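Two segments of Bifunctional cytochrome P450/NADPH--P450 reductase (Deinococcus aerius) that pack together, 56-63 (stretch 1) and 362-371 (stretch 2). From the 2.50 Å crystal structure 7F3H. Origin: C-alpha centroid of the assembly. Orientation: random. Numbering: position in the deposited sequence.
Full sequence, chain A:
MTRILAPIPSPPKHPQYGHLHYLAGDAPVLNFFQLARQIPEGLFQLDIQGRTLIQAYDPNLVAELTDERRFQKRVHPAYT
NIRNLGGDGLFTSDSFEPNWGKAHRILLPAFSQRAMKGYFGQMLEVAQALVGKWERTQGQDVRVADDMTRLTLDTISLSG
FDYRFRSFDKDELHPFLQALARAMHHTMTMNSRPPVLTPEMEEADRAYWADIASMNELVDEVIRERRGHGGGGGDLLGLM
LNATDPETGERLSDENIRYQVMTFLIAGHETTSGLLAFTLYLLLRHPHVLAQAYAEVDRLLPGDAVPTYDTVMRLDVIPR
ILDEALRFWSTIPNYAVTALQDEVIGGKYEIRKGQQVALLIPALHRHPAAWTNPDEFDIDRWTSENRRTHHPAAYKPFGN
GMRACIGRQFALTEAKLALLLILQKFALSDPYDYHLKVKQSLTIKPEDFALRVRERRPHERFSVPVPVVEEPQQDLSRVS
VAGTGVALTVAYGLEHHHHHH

Stretch 1, residues 56-63: AYDPNLVA
Stretch 2 (362-371) PALHRHPAAW

A proline seated on the face of a histidine ring is the most distinctive feature of this contact, in which no hydrogen bond passes between the two segments. Pro-59 CD lies 3.6 Å from the centroid of the His-367 ring and only 17° off the ring normal, a CH-pi arrangement; its nearest ring atom is His-367 CD2, 3.5 Å from Pro-59 CD. The case illustrates a general principle: segments distant in sequence can pack without a hydrogen bond between them, while polar groups within each segment bond to one another.

Stretch 1 enters extended at Ala-56 (phi/psi -125/137), turns through Tyr-57 (-149/-10) and Asp-58 (-64/128), and is helical from Pro-59 onward, with Val-62 N to Asp-58 O at 2.8 Å and Ala-63 N to Pro-59 O at 2.9 Å. Asp-58 caps this helix. With chi1 at -177° (t) and chi2 at 79°, Asp-58 OD2 accepts from Leu-61 N at 3.2 Å, nearly straight at 166°, and more weakly from Asn-60 N, also at 3.2 Å.

Stretch 2 begins as the last part of a helix and continues as a loop that still touches stretch 1 through His-367 and Ala-370. His-367 N donates to Leu-364 O (3.2 Å), and Trp-371 NE1 reaches back to that same Leu-364 O (3.2 Å), tying the loop to the helix. Beyond His-367 (-73/125) the chain turns again, placing Ala-370 N 2.9 Å and Trp-371 N 3.0 Å from His-367 O. His-367, chi1 -160° (t) and chi2 -63°, accepts at ND1 from Ala-369 N (3.1 Å). This bond helps fix the ring that carries Pro-59, while the ring also comes close to the backbone of stretch 1, with His-367 CD2 3.3 Å from Tyr-57 O.

The register is set by Tyr-57 and Leu-364, whose CA atoms are 4.5 Å apart. Beside this pair, Tyr-57 CB, whose CA-to-CB bond points toward stretch 2, meets Ala-363 CB at 3.5 Å. The tyrosine ring (chi1 49°, p; chi2 -83°) then leads away, and its hydroxyl is bonded elsewhere in the structure.

Leu-364 (chi1 170°, t; chi2 70°, p) points its CA-to-CB bond sideways, yet Leu-364 CD1 reaches several parts of stretch 1: 3.6 Å from Tyr-57 O, 4.0 Å from Pro-59 CA and 4.1 Å from Val-62 CG2. Val-62 (chi1 168°, t) faces toward it from the first helical turn. Pro-59, puckered C-gamma exo, also places CG 3.9 Å from Ala-370 CB. Together the segments bury 365 Å².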

ATOM      1  N   ALA A  56       5.104  17.516   6.788  1.00 30.35           N
ATOM      2  CA  ALA A  56       6.258  17.291   7.655  1.00 29.38           C
ATOM      3  C   ALA A  56       7.146  16.171   7.143  1.00 29.40           C
ATOM      4  O   ALA A  56       6.653  15.096   6.800  1.00 30.80           O
ATOM      5  CB  ALA A  56       5.834  16.938   9.056  1.00 28.33           C
ATOM      6  N   TYR A  57       8.467  16.403   7.194  1.00 30.33           N
ATOM      7  CA  TYR A  57       9.468  15.488   6.652  1.00 30.82           C
ATOM      8  C   TYR A  57      10.815  15.504   7.395  1.00 30.21           C
ATOM      9  O   TYR A  57      11.674  14.661   7.115  1.00 29.90           O
ATOM     10  CB  TYR A  57       9.631  15.774   5.145  1.00 31.78           C
ATOM     11  CG  TYR A  57       9.826  17.240   4.816  1.00 30.35           C
ATOM     12  CD1 TYR A  57       8.714  18.087   4.704  1.00 27.69           C
ATOM     13  CD2 TYR A  57      11.091  17.777   4.576  1.00 28.63           C
ATOM     14  CE1 TYR A  57       8.859  19.419   4.434  1.00 24.80           C
ATOM     15  CE2 TYR A  57      11.238  19.124   4.281  1.00 27.11           C
ATOM     16  CZ  TYR A  57      10.117  19.935   4.220  1.00 26.92           C
ATOM     17  OH  TYR A  57      10.237  21.267   3.920  1.00 31.31           O
ATOM     18  N   ASP A  58      11.028  16.463   8.307  1.00 32.34           N
ATOM     19  CA  ASP A  58      12.210  16.429   9.186  1.00 33.97           C
ATOM     20  C   ASP A  58      12.136  15.206  10.099  1.00 31.92           C
ATOM     21  O   ASP A  58      11.113  15.019  10.786  1.00 31.82           O
ATOM     22  CB  ASP A  58      12.296  17.688  10.052  1.00 32.77           C
ATOM     23  CG  ASP A  58      13.559  17.723  10.919  1.00 32.21           C
ATOM     24  OD1 ASP A  58      14.616  18.059  10.372  1.00 36.69           O
ATOM     25  OD2 ASP A  58      13.508  17.454  12.134  1.00 28.19           O
ATOM     26  N   PRO A  59      13.184  14.371  10.158  1.00 29.75           N
ATOM     27  CA  PRO A  59      13.086  13.139  10.968  1.00 30.57           C
ATOM     28  C   PRO A  59      12.780  13.388  12.442  1.00 30.69           C
ATOM     29  O   PRO A  59      11.964  12.662  13.021  1.00 31.24           O
ATOM     30  CB  PRO A  59      14.456  12.467  10.766  1.00 31.39           C
ATOM     31  CG  PRO A  59      14.989  13.039   9.461  1.00 30.77           C
ATOM     32  CD  PRO A  59      14.462  14.466   9.426  1.00 34.10           C
ATOM     33  N   ASN A  60      13.316  14.442  13.057  1.00 29.88           N
ATOM     34  CA  ASN A  60      13.011  14.607  14.479  1.00 27.53           C
ATOM     35  C   ASN A  60      11.581  15.111  14.696  1.00 28.60           C
ATOM     36  O   ASN A  60      10.882  14.656  15.633  1.00 24.47           O
ATOM     37  CB  ASN A  60      14.009  15.562  15.108  1.00 25.23           C
ATOM     38  CG  ASN A  60      15.420  15.047  15.051  1.00 34.70           C
ATOM     39  OD1 ASN A  60      15.691  13.864  15.316  1.00 33.40           O
ATOM     40  ND2 ASN A  60      16.343  15.935  14.694  1.00 37.99           N
ATOM     41  N   LEU A  61      11.135  16.047  13.835  1.00 28.60           N
ATOM     42  CA  LEU A  61       9.738  16.493  13.849  1.00 28.77           C
ATOM     43  C   LEU A  61       8.816  15.314  13.659  1.00 25.79           C
ATOM     44  O   LEU A  61       7.842  15.155  14.403  1.00 26.03           O
ATOM     45  CB  LEU A  61       9.479  17.553  12.764  1.00 30.11           C
ATOM     46  CG  LEU A  61      10.171  18.928  12.919  1.00 29.23           C
ATOM     47  CD1 LEU A  61       9.780  19.921  11.810  1.00 22.36           C
ATOM     48  CD2 LEU A  61       9.921  19.527  14.314  1.00 20.59           C
ATOM     49  N   VAL A  62       9.155  14.426  12.727  1.00 24.79           N
ATOM     50  CA  VAL A  62       8.282  13.295  12.482  1.00 23.65           C
ATOM     51  C   VAL A  62       8.257  12.379  13.690  1.00 29.04           C
ATOM     52  O   VAL A  62       7.196  11.857  14.052  1.00 31.49           O
ATOM     53  CB  VAL A  62       8.706  12.526  11.220  1.00 24.42           C
ATOM     54  CG1 VAL A  62       7.959  11.210  11.171  1.00 21.43           C
ATOM     55  CG2 VAL A  62       8.393  13.337   9.982  1.00 26.03           C
ATOM     56  N   ALA A  63       9.400  12.202  14.366  1.00 25.58           N
ATOM     57  CA  ALA A  63       9.391  11.481  15.640  1.00 25.99           C
ATOM     58  C   ALA A  63       8.353  12.072  16.586  1.00 28.59           C
ATOM     59  O   ALA A  63       7.578  11.345  17.226  1.00 27.29           O
ATOM     60  CB  ALA A  63      10.773  11.510  16.287  1.00 23.28           C
ATOM     61  N   PRO A 362       7.938  10.630   0.866  1.00 29.78           N
ATOM     62  CA  PRO A 362       9.093  10.705  -0.035  1.00 29.46           C
ATOM     63  C   PRO A 362      10.183  11.630   0.467  1.00 30.69           C
ATOM     64  O   PRO A 362      11.372  11.299   0.355  1.00 32.51           O
ATOM     65  CB  PRO A 362       8.492  11.209  -1.351  1.00 22.17           C
ATOM     66  CG  PRO A 362       7.075  10.926  -1.245  1.00 31.26           C
ATOM     67  CD  PRO A 362       6.688  10.971   0.172  1.00 30.18           C
ATOM     68  N   ALA A 363       9.813  12.790   1.017  1.00 30.95           N
ATOM     69  CA  ALA A 363      10.831  13.701   1.512  1.00 29.07           C
ATOM     70  C   ALA A 363      11.501  13.134   2.760  1.00 29.20           C
ATOM     71  O   ALA A 363      12.713  13.296   2.945  1.00 29.82           O
ATOM     72  CB  ALA A 363      10.218  15.074   1.773  1.00 23.98           C
ATOM     73  N   LEU A 364      10.725  12.481   3.635  1.00 31.45           N
ATOM     74  CA  LEU A 364      11.275  11.844   4.837  1.00 29.26           C
ATOM     75  C   LEU A 364      12.203  10.678   4.487  1.00 30.94           C
ATOM     76  O   LEU A 364      13.290  10.517   5.072  1.00 26.28           O
ATOM     77  CB  LEU A 364      10.129  11.379   5.734  1.00 27.59           C
ATOM     78  CG  LEU A 364      10.490  10.482   6.921  1.00 27.54           C
ATOM     79  CD1 LEU A 364      11.257  11.221   8.009  1.00 29.01           C
ATOM     80  CD2 LEU A 364       9.255   9.892   7.473  1.00 24.88           C
ATOM     81  N   HIS A 365      11.763   9.824   3.565  1.00 27.36           N
ATOM     82  CA  HIS A 365      12.517   8.651   3.170  1.00 28.02           C
ATOM     83  C   HIS A 365      13.813   9.015   2.464  1.00 30.18           C
ATOM     84  O   HIS A 365      14.646   8.127   2.225  1.00 29.29           O
ATOM     85  CB  HIS A 365      11.637   7.786   2.290  1.00 28.32           C
ATOM     86  CG  HIS A 365      10.707   6.906   3.062  1.00 25.89           C
ATOM     87  ND1 HIS A 365       9.939   5.933   2.464  1.00 27.87           N
ATOM     88  CD2 HIS A 365      10.453   6.823   4.391  1.00 29.09           C
ATOM     89  CE1 HIS A 365       9.246   5.288   3.391  1.00 29.45           C
ATOM     90  NE2 HIS A 365       9.545   5.807   4.570  1.00 28.77           N
ATOM     91  N   ARG A 366      13.958  10.286   2.075  1.00 27.84           N
ATOM     92  CA  ARG A 366      15.131  10.806   1.393  1.00 28.58           C
ATOM     93  C   ARG A 366      15.784  11.973   2.133  1.00 29.08           C
ATOM     94  O   ARG A 366      16.482  12.777   1.513  1.00 32.29           O
ATOM     95  CB  ARG A 366      14.733  11.255  -0.007  1.00 29.03           C
ATOM     96  CG  ARG A 366      14.356  10.144  -0.911  1.00 30.16           C
ATOM     97  CD  ARG A 366      14.092  10.759  -2.239  1.00 34.45           C
ATOM     98  NE  ARG A 366      13.340   9.864  -3.088  1.00 40.71           N
ATOM     99  CZ  ARG A 366      13.753   9.479  -4.289  1.00 39.75           C
ATOM    100  NH1 ARG A 366      14.911   9.935  -4.743  1.00 33.65           N
ATOM    101  NH2 ARG A 366      13.015   8.639  -5.022  1.00 40.84           N
ATOM    102  N   HIS A 367      15.554  12.117   3.421  1.00 28.88           N
ATOM    103  CA  HIS A 367      16.094  13.280   4.126  1.00 33.93           C
ATOM    104  C   HIS A 367      17.599  13.136   4.312  1.00 31.23           C
ATOM    105  O   HIS A 367      18.046  12.139   4.887  1.00 30.40           O
ATOM    106  CB  HIS A 367      15.424  13.461   5.488  1.00 30.02           C
ATOM    107  CG  HIS A 367      15.566  14.849   6.026  1.00 31.45           C
ATOM    108  ND1 HIS A 367      16.794  15.395   6.337  1.00 34.89           N
ATOM    109  CD2 HIS A 367      14.653  15.824   6.250  1.00 30.62           C
ATOM    110  CE1 HIS A 367      16.627  16.629   6.780  1.00 31.36           C
ATOM    111  NE2 HIS A 367      15.338  16.918   6.720  1.00 37.20           N
ATOM    112  N   PRO A 368      18.408  14.104   3.864  1.00 30.83           N
ATOM    113  CA  PRO A 368      19.879  13.932   3.964  1.00 33.16           C
ATOM    114  C   PRO A 368      20.388  13.753   5.383  1.00 32.77           C
ATOM    115  O   PRO A 368      21.411  13.087   5.569  1.00 38.04           O
ATOM    116  CB  PRO A 368      20.453  15.220   3.354  1.00 27.10           C
ATOM    117  CG  PRO A 368      19.277  16.141   3.090  1.00 31.34           C
ATOM    118  CD  PRO A 368      18.008  15.327   3.149  1.00 27.45           C
ATOM    119  N   ALA A 369      19.719  14.319   6.391  1.00 30.66           N
ATOM    120  CA  ALA A 369      20.160  14.117   7.766  1.00 31.44           C
ATOM    121  C   ALA A 369      20.012  12.666   8.237  1.00 34.30           C
ATOM    122  O   ALA A 369      20.591  12.286   9.261  1.00 34.27           O
ATOM    123  CB  ALA A 369      19.393  15.057   8.702  1.00 27.61           C
ATOM    124  N   ALA A 370      19.189  11.869   7.563  1.00 27.18           N
ATOM    125  CA  ALA A 370      18.929  10.511   7.995  1.00 27.49           C
ATOM    126  C   ALA A 370      19.435   9.462   7.011  1.00 30.78           C
ATOM    127  O   ALA A 370      19.508   8.283   7.371  1.00 30.47           O
ATOM    128  CB  ALA A 370      17.428  10.309   8.252  1.00 26.39           C
ATOM    129  N   TRP A 371      19.710   9.840   5.765  1.00 29.44           N
ATOM    130  CA  TRP A 371      20.090   8.897   4.721  1.00 28.95           C
ATOM    131  C   TRP A 371      21.305   9.455   4.006  1.00 29.74           C
ATOM    132  O   TRP A 371      21.225  10.527   3.399  1.00 28.88           O
ATOM    133  CB  TRP A 371      18.936   8.683   3.723  1.00 25.94           C
ATOM    134  CG  TRP A 371      17.652   8.276   4.387  1.00 28.33           C
ATOM    135  CD1 TRP A 371      16.593   9.084   4.688  1.00 26.59           C
ATOM    136  CD2 TRP A 371      17.297   6.953   4.863  1.00 29.65           C
ATOM    137  NE1 TRP A 371      15.592   8.350   5.306  1.00 27.26           N
ATOM    138  CE2 TRP A 371      16.004   7.044   5.425  1.00 26.10           C
ATOM    139  CE3 TRP A 371      17.943   5.705   4.850  1.00 22.96           C
ATOM    140  CZ2 TRP A 371      15.349   5.941   5.965  1.00 25.73           C
ATOM    141  CZ3 TRP A 371      17.295   4.621   5.391  1.00 25.72           C
ATOM    142  CH2 TRP A 371      16.008   4.740   5.941  1.00 24.93           C
TER